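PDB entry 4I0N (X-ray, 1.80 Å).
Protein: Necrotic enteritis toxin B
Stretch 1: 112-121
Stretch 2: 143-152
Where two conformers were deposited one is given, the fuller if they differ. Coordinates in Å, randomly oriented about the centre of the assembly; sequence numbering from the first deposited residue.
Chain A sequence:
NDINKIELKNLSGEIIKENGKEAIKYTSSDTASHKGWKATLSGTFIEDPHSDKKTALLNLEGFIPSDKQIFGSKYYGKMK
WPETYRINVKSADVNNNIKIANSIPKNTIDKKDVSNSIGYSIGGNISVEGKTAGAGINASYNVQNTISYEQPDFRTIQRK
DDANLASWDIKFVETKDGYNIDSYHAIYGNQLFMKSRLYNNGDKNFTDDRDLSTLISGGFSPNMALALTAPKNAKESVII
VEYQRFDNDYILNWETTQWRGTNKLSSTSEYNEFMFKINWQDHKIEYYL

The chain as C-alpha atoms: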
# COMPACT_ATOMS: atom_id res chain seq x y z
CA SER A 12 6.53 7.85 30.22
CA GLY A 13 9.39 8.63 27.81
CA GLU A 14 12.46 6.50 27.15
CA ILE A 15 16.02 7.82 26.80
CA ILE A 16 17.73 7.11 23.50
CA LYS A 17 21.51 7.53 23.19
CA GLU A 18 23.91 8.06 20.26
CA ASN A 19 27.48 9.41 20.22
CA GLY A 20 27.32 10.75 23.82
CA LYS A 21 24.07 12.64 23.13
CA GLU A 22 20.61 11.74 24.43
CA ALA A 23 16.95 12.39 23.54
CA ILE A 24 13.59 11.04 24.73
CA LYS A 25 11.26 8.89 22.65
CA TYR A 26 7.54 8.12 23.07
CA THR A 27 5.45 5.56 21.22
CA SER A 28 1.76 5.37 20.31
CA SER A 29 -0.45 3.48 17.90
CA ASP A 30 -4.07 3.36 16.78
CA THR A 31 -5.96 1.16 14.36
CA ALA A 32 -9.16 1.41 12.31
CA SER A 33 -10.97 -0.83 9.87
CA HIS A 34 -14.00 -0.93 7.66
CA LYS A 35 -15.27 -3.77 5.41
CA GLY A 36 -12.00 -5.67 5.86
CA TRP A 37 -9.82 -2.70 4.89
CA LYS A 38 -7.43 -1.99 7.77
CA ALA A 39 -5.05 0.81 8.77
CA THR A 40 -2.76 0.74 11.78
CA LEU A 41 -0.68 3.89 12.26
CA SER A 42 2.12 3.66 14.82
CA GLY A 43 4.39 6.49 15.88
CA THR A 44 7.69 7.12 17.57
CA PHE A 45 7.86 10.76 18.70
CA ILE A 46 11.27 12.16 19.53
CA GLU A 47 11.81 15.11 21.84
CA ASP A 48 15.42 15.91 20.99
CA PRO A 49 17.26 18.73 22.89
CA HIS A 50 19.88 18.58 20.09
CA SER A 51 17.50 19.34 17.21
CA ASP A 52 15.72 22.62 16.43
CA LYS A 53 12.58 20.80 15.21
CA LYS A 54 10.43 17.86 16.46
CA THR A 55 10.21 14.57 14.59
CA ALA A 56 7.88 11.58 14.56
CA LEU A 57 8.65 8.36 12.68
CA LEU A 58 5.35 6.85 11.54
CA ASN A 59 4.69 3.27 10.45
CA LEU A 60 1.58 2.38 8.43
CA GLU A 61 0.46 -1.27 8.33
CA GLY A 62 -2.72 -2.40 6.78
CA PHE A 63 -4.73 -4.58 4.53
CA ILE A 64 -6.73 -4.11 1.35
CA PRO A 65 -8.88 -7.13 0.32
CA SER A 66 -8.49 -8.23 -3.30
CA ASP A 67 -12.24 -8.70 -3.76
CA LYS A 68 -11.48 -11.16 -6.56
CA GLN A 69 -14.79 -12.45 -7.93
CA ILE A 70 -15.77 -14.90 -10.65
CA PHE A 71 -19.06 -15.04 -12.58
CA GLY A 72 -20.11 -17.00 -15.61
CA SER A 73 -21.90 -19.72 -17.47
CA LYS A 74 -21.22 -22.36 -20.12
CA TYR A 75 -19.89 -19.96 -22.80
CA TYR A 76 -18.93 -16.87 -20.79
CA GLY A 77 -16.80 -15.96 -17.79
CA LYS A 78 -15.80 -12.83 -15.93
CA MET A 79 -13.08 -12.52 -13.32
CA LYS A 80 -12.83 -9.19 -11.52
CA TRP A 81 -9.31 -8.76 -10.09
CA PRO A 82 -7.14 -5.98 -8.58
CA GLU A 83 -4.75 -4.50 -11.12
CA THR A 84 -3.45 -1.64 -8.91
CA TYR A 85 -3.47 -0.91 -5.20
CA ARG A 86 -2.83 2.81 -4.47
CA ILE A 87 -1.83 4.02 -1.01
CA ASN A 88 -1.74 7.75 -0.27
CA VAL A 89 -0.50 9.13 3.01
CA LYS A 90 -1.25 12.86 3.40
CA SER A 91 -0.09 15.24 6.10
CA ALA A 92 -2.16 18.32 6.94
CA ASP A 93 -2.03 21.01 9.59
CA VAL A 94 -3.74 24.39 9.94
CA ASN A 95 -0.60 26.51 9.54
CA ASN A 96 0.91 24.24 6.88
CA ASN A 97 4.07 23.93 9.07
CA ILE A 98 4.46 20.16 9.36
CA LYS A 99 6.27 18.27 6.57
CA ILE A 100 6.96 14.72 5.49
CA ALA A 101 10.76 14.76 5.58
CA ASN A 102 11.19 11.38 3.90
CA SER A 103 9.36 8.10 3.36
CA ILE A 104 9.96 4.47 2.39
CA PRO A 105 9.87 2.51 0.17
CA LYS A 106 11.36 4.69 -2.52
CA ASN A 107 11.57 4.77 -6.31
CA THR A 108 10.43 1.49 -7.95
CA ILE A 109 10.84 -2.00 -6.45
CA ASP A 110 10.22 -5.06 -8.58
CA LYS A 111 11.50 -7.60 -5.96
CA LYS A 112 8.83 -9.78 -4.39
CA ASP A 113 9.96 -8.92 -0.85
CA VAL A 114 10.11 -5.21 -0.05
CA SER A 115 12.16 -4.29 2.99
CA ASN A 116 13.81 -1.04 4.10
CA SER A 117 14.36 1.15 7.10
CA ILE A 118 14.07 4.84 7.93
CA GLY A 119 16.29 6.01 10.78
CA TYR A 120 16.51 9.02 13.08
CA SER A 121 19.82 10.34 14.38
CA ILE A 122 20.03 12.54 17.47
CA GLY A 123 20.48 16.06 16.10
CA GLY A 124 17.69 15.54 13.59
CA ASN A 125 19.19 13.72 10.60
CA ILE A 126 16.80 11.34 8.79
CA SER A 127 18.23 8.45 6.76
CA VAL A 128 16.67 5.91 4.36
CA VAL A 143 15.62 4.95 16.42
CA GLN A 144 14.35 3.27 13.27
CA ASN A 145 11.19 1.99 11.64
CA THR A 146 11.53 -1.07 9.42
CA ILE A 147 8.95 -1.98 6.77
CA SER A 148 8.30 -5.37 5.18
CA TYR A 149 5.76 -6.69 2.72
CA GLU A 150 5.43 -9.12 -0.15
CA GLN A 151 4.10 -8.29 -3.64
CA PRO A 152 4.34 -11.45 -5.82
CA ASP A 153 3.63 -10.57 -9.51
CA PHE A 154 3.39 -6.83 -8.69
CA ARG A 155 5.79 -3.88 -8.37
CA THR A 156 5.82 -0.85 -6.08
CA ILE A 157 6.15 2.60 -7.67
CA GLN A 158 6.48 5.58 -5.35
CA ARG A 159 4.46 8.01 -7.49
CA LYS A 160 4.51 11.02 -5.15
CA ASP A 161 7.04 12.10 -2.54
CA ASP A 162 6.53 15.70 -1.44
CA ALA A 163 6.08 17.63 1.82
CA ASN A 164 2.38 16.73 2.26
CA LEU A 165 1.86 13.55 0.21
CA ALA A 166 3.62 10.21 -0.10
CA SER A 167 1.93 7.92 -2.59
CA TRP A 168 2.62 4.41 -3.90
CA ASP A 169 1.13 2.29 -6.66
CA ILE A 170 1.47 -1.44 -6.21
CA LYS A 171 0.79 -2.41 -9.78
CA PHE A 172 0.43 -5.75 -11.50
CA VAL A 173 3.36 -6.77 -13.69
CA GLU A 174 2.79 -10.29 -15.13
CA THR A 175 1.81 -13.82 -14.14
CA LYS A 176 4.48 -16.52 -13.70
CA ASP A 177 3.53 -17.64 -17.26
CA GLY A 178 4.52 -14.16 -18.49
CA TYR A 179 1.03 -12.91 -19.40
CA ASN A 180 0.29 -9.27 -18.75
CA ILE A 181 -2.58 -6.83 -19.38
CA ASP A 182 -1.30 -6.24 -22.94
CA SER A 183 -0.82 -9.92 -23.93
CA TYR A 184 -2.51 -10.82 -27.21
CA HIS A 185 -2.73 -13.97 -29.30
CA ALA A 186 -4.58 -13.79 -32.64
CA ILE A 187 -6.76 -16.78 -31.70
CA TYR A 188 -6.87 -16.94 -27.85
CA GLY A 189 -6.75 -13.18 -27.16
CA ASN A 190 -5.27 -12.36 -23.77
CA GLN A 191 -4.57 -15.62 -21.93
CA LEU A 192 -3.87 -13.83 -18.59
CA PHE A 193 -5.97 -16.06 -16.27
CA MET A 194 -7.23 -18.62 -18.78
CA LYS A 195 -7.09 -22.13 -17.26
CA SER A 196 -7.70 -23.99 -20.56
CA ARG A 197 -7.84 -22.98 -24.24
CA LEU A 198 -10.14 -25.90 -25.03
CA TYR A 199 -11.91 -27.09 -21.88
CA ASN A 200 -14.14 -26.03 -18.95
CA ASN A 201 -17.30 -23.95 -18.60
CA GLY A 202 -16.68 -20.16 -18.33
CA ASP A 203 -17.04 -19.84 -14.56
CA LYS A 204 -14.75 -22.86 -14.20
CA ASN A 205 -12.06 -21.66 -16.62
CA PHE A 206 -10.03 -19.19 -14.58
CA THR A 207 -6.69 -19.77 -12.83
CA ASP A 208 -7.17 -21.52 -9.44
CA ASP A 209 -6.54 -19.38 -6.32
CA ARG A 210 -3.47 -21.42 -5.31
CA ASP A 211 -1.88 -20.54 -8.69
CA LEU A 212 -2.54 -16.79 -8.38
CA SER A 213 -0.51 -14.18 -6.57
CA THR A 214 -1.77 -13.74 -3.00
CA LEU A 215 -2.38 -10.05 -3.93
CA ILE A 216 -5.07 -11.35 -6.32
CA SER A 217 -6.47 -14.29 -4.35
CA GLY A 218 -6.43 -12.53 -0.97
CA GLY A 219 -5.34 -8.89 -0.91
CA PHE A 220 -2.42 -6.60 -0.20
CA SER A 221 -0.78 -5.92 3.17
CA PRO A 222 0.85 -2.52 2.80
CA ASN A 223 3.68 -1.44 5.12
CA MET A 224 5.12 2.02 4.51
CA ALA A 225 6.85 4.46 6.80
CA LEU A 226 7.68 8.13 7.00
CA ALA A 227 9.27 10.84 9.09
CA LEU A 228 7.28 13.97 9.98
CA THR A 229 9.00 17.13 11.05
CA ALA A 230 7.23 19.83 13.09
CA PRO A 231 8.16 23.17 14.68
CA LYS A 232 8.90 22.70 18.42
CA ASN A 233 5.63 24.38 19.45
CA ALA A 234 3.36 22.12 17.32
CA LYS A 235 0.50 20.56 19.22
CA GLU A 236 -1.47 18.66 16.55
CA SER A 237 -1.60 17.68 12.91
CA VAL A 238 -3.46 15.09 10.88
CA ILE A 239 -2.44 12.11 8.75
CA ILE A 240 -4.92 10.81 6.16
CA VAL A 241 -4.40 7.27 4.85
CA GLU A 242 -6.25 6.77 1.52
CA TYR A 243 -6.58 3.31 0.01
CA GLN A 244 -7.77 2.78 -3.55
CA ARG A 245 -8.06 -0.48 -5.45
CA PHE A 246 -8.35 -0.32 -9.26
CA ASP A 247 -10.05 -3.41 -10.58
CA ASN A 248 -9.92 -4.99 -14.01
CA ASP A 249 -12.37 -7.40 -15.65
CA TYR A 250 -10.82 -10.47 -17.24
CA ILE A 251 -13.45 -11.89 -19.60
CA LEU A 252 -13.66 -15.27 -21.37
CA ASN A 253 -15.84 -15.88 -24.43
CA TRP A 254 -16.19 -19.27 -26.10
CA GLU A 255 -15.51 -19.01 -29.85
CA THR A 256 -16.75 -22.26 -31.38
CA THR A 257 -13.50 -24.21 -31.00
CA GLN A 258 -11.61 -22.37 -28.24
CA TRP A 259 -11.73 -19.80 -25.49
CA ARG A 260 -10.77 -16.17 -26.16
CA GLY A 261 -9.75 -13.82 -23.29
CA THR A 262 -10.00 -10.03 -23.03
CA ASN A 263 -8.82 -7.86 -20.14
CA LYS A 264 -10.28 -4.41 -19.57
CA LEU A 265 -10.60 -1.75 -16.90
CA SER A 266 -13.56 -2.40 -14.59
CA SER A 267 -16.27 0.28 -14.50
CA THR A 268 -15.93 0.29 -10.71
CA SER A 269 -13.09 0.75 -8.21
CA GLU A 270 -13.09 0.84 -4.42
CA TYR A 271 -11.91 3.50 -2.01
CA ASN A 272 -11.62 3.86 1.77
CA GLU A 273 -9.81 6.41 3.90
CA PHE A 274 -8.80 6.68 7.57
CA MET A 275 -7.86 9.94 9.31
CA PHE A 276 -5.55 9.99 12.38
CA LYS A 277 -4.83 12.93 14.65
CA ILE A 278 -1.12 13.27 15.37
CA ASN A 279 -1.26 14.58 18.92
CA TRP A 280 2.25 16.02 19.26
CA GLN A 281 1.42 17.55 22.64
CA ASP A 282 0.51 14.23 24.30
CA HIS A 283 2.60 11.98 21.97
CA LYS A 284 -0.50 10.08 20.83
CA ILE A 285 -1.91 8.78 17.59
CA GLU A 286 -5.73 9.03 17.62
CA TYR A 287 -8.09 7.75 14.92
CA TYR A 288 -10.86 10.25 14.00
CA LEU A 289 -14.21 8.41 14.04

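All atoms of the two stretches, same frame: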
# COMPACT_ATOMS: atom_id res chain seq x y z
N LYS A 112 10.03 -9.33 -5.08
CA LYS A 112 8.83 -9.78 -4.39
C LYS A 112 8.78 -9.27 -2.94
O LYS A 112 7.72 -8.87 -2.44
CB LYS A 112 8.73 -11.32 -4.40
CG LYS A 112 7.55 -11.86 -3.56
CD LYS A 112 7.39 -13.37 -3.70
CE LYS A 112 8.61 -14.12 -3.27
NZ LYS A 112 8.76 -14.15 -1.80
N ASP A 113 9.93 -9.33 -2.25
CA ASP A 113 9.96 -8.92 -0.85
C ASP A 113 10.53 -7.51 -0.74
O ASP A 113 11.68 -7.26 -1.13
CB ASP A 113 10.79 -9.88 0.01
CG ASP A 113 10.23 -11.28 0.02
OD1 ASP A 113 8.99 -11.43 -0.06
OD2 ASP A 113 11.04 -12.23 0.11
N VAL A 114 9.70 -6.60 -0.25
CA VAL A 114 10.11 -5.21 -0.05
C VAL A 114 10.51 -5.05 1.40
O VAL A 114 9.77 -5.46 2.31
CB VAL A 114 8.96 -4.24 -0.39
CG1 VAL A 114 9.34 -2.76 -0.06
CG2 VAL A 114 8.56 -4.43 -1.86
N SER A 115 11.68 -4.47 1.63
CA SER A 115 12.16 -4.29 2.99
C SER A 115 13.10 -3.10 3.00
O SER A 115 14.04 -3.08 2.21
CB SER A 115 12.94 -5.54 3.45
OG SER A 115 13.36 -5.41 4.80
N ASN A 116 12.83 -2.12 3.86
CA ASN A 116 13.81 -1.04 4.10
C ASN A 116 13.55 -0.39 5.43
O ASN A 116 12.61 -0.76 6.15
CB ASN A 116 13.83 0.01 2.98
CG ASN A 116 15.15 0.81 2.92
OD1 ASN A 116 16.14 0.53 3.63
ND2 ASN A 116 15.17 1.82 2.07
N SER A 117 14.45 0.50 5.81
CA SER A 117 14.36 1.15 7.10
C SER A 117 14.56 2.65 6.95
O SER A 117 15.27 3.11 6.05
CB SER A 117 15.39 0.59 8.07
OG SER A 117 15.22 1.18 9.34
N ILE A 118 13.89 3.39 7.83
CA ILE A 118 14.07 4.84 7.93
C ILE A 118 14.57 5.09 9.35
O ILE A 118 13.99 4.60 10.30
CB ILE A 118 12.75 5.62 7.59
CG1 ILE A 118 12.94 7.14 7.72
CG2 ILE A 118 11.55 5.11 8.42
CD1 ILE A 118 11.91 7.91 6.89
N GLY A 119 15.64 5.85 9.48
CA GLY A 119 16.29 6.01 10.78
C GLY A 119 16.36 7.47 11.19
O GLY A 119 16.39 8.37 10.34
N TYR A 120 16.36 7.69 12.51
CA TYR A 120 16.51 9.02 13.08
C TYR A 120 17.81 9.07 13.86
O TYR A 120 18.07 8.21 14.69
CB TYR A 120 15.32 9.37 13.99
CG TYR A 120 15.48 10.72 14.65
CD1 TYR A 120 15.00 11.87 14.04
CD2 TYR A 120 16.12 10.85 15.89
CE1 TYR A 120 15.16 13.12 14.63
CE2 TYR A 120 16.28 12.10 16.48
CZ TYR A 120 15.80 13.23 15.85
OH TYR A 120 15.93 14.47 16.41
N SER A 121 18.62 10.09 13.60
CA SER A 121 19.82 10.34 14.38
C SER A 121 19.63 11.54 15.28
O SER A 121 19.08 12.56 14.86
CB SER A 121 21.00 10.61 13.46
OG SER A 121 21.29 9.46 12.69
N VAL A 143 17.05 5.03 16.61
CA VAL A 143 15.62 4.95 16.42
C VAL A 143 15.38 4.68 14.95
O VAL A 143 15.87 5.40 14.08
CB VAL A 143 14.93 6.26 16.86
CG1 VAL A 143 13.44 6.15 16.72
CG2 VAL A 143 15.27 6.57 18.30
N GLN A 144 14.64 3.61 14.66
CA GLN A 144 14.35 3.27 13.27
C GLN A 144 13.00 2.60 13.15
O GLN A 144 12.49 2.02 14.11
CB GLN A 144 15.46 2.38 12.69
CG GLN A 144 15.55 0.99 13.29
N ASN A 145 12.39 2.74 11.97
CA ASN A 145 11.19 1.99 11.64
C ASN A 145 11.52 1.13 10.44
O ASN A 145 12.06 1.63 9.45
CB ASN A 145 10.04 2.95 11.32
CG ASN A 145 9.33 3.48 12.57
OD1 ASN A 145 9.81 3.31 13.70
ND2 ASN A 145 8.20 4.12 12.36
N THR A 146 11.23 -0.16 10.52
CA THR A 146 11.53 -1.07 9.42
C THR A 146 10.20 -1.50 8.80
O THR A 146 9.23 -1.77 9.52
CB THR A 146 12.32 -2.30 9.89
OG1 THR A 146 13.58 -1.89 10.44
CG2 THR A 146 12.60 -3.25 8.71
N ILE A 147 10.14 -1.51 7.47
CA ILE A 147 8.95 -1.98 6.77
C ILE A 147 9.24 -3.30 6.07
O ILE A 147 10.38 -3.61 5.74
CB ILE A 147 8.41 -0.98 5.72
CG1 ILE A 147 9.45 -0.80 4.59
CG2 ILE A 147 8.02 0.35 6.39
CD1 ILE A 147 8.86 -0.25 3.30
N SER A 148 8.18 -4.07 5.84
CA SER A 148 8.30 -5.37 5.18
C SER A 148 6.95 -5.74 4.60
O SER A 148 5.94 -5.74 5.32
CB SER A 148 8.72 -6.45 6.19
OG SER A 148 8.66 -7.74 5.60
N TYR A 149 6.93 -6.06 3.31
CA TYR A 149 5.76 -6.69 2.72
C TYR A 149 6.12 -7.48 1.49
O TYR A 149 7.21 -7.31 0.94
CB TYR A 149 4.64 -5.67 2.40
CG TYR A 149 4.98 -4.61 1.38
CD1 TYR A 149 4.87 -4.86 -0.01
CD2 TYR A 149 5.41 -3.35 1.79
CE1 TYR A 149 5.13 -3.85 -0.95
CE2 TYR A 149 5.70 -2.33 0.86
CZ TYR A 149 5.56 -2.59 -0.50
OH TYR A 149 5.84 -1.59 -1.40
N GLU A 150 5.23 -8.38 1.09
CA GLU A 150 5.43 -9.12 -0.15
C GLU A 150 4.46 -8.65 -1.25
O GLU A 150 3.32 -8.20 -0.98
CB GLU A 150 5.32 -10.63 0.10
CG GLU A 150 3.92 -11.09 0.41
CD GLU A 150 3.80 -12.59 0.56
OE1 GLU A 150 4.72 -13.33 0.11
OE2 GLU A 150 2.77 -13.02 1.12
N GLN A 151 4.92 -8.72 -2.50
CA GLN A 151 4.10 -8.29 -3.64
C GLN A 151 4.28 -9.22 -4.85
O GLN A 151 4.52 -8.74 -5.95
CB GLN A 151 4.44 -6.83 -4.00
CG GLN A 151 5.94 -6.65 -4.33
CD GLN A 151 6.29 -5.24 -4.81
OE1 GLN A 151 5.45 -4.36 -4.82
NE2 GLN A 151 7.55 -5.03 -5.20
N PRO A 152 4.13 -10.54 -4.66
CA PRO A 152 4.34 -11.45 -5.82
C PRO A 152 3.52 -11.03 -7.05
O PRO A 152 2.32 -10.76 -6.93
CB PRO A 152 3.87 -12.82 -5.31
CG PRO A 152 3.00 -12.49 -4.11
CD PRO A 152 3.66 -11.29 -3.48
O HOH W 1 9.90 -8.21 2.93

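The two stretches pair as antiparallel strands, and backbone hydrogen bonds run between them from Val143 to Gln151. About 800 Å² is buried between them, both sides summed.

Val143 opens the ladder. Its O accepts from Tyr120 N at 2.8 Å, nearly straight. Beside this bond the CB atoms of Val143 and Tyr120 lie 4.2 Å apart, while the Tyr120 ring leads away and its hydroxyl is bonded elsewhere in the structure.

Gln144 faces Gly119 in a non-hydrogen-bonded pair. The CA atoms of Gln144 and Gly119 come within 4.2 Å. Gln144 is modelled only as far as CG, so its amide cannot be placed.

Asn145 pairs with Ile118 through two backbone bonds. Asn145 N donates to Ile118 O, and Ile118 N donates to Asn145 O, both at 3.0 Å. Asn145 O also accepts from Ser117 OG at 3.2 Å. The short serine side chain can thus reach back to the neighbouring backbone.

Thr146 lies across from Ser117 on the more open face, which it shares with Ser115, Ser148, Asp113 and Glu150. Small or charged polar side chains suit this exposed side.

Ile147 is buried on the other face. Its N donates to Asn116 O at 2.9 Å. The return bond, from Asn116 N to Ile147 O, is weak at 3.4 Å. Ile147 CD1 packs 4.2 Å from Val114 CG1, an apolar contact suited to two buried residues.

Ser148 lies opposite Ser115. Its CA makes a CA-H...O contact with Val114 O at 3.2 Å. Water 1 links the strands: it donates to Val114 O at 2.8 Å and is hydrogen-bonded to Ser148 OG at 3.0 Å.

The Tyr149 ring packs against the Val114 side chain. Val114 CB sits over the face of the Tyr149 ring, 3.8 Å from its centroid, and Val114 CG2 is 3.6 Å from Tyr149 CE1. Chi1 of Tyr149 is p, and the end of the side chain comes nearer to stretch 1. The backbone locks the pair: Val114 N donates to Tyr149 O at 2.8 Å, and Tyr149 N to Val114 O at 3.1 Å.

Glu150 is exposed opposite Asp113. Its OE1 is 4.5 Å from Lys112 NZ, beyond a salt bridge. Lys112 NZ instead bridges to Asp113 OD1 at 3.2 Å.

Gln151 N donates to Lys112 O at 2.8 Å, extending the pairing past the strand. Gln151 NE2 lies 3.5 Å from Val114 CG2. Pro152 ends the contact, its CB 3.9 Å from Lys112 CD, where the aliphatic part of the lysine covers the ring.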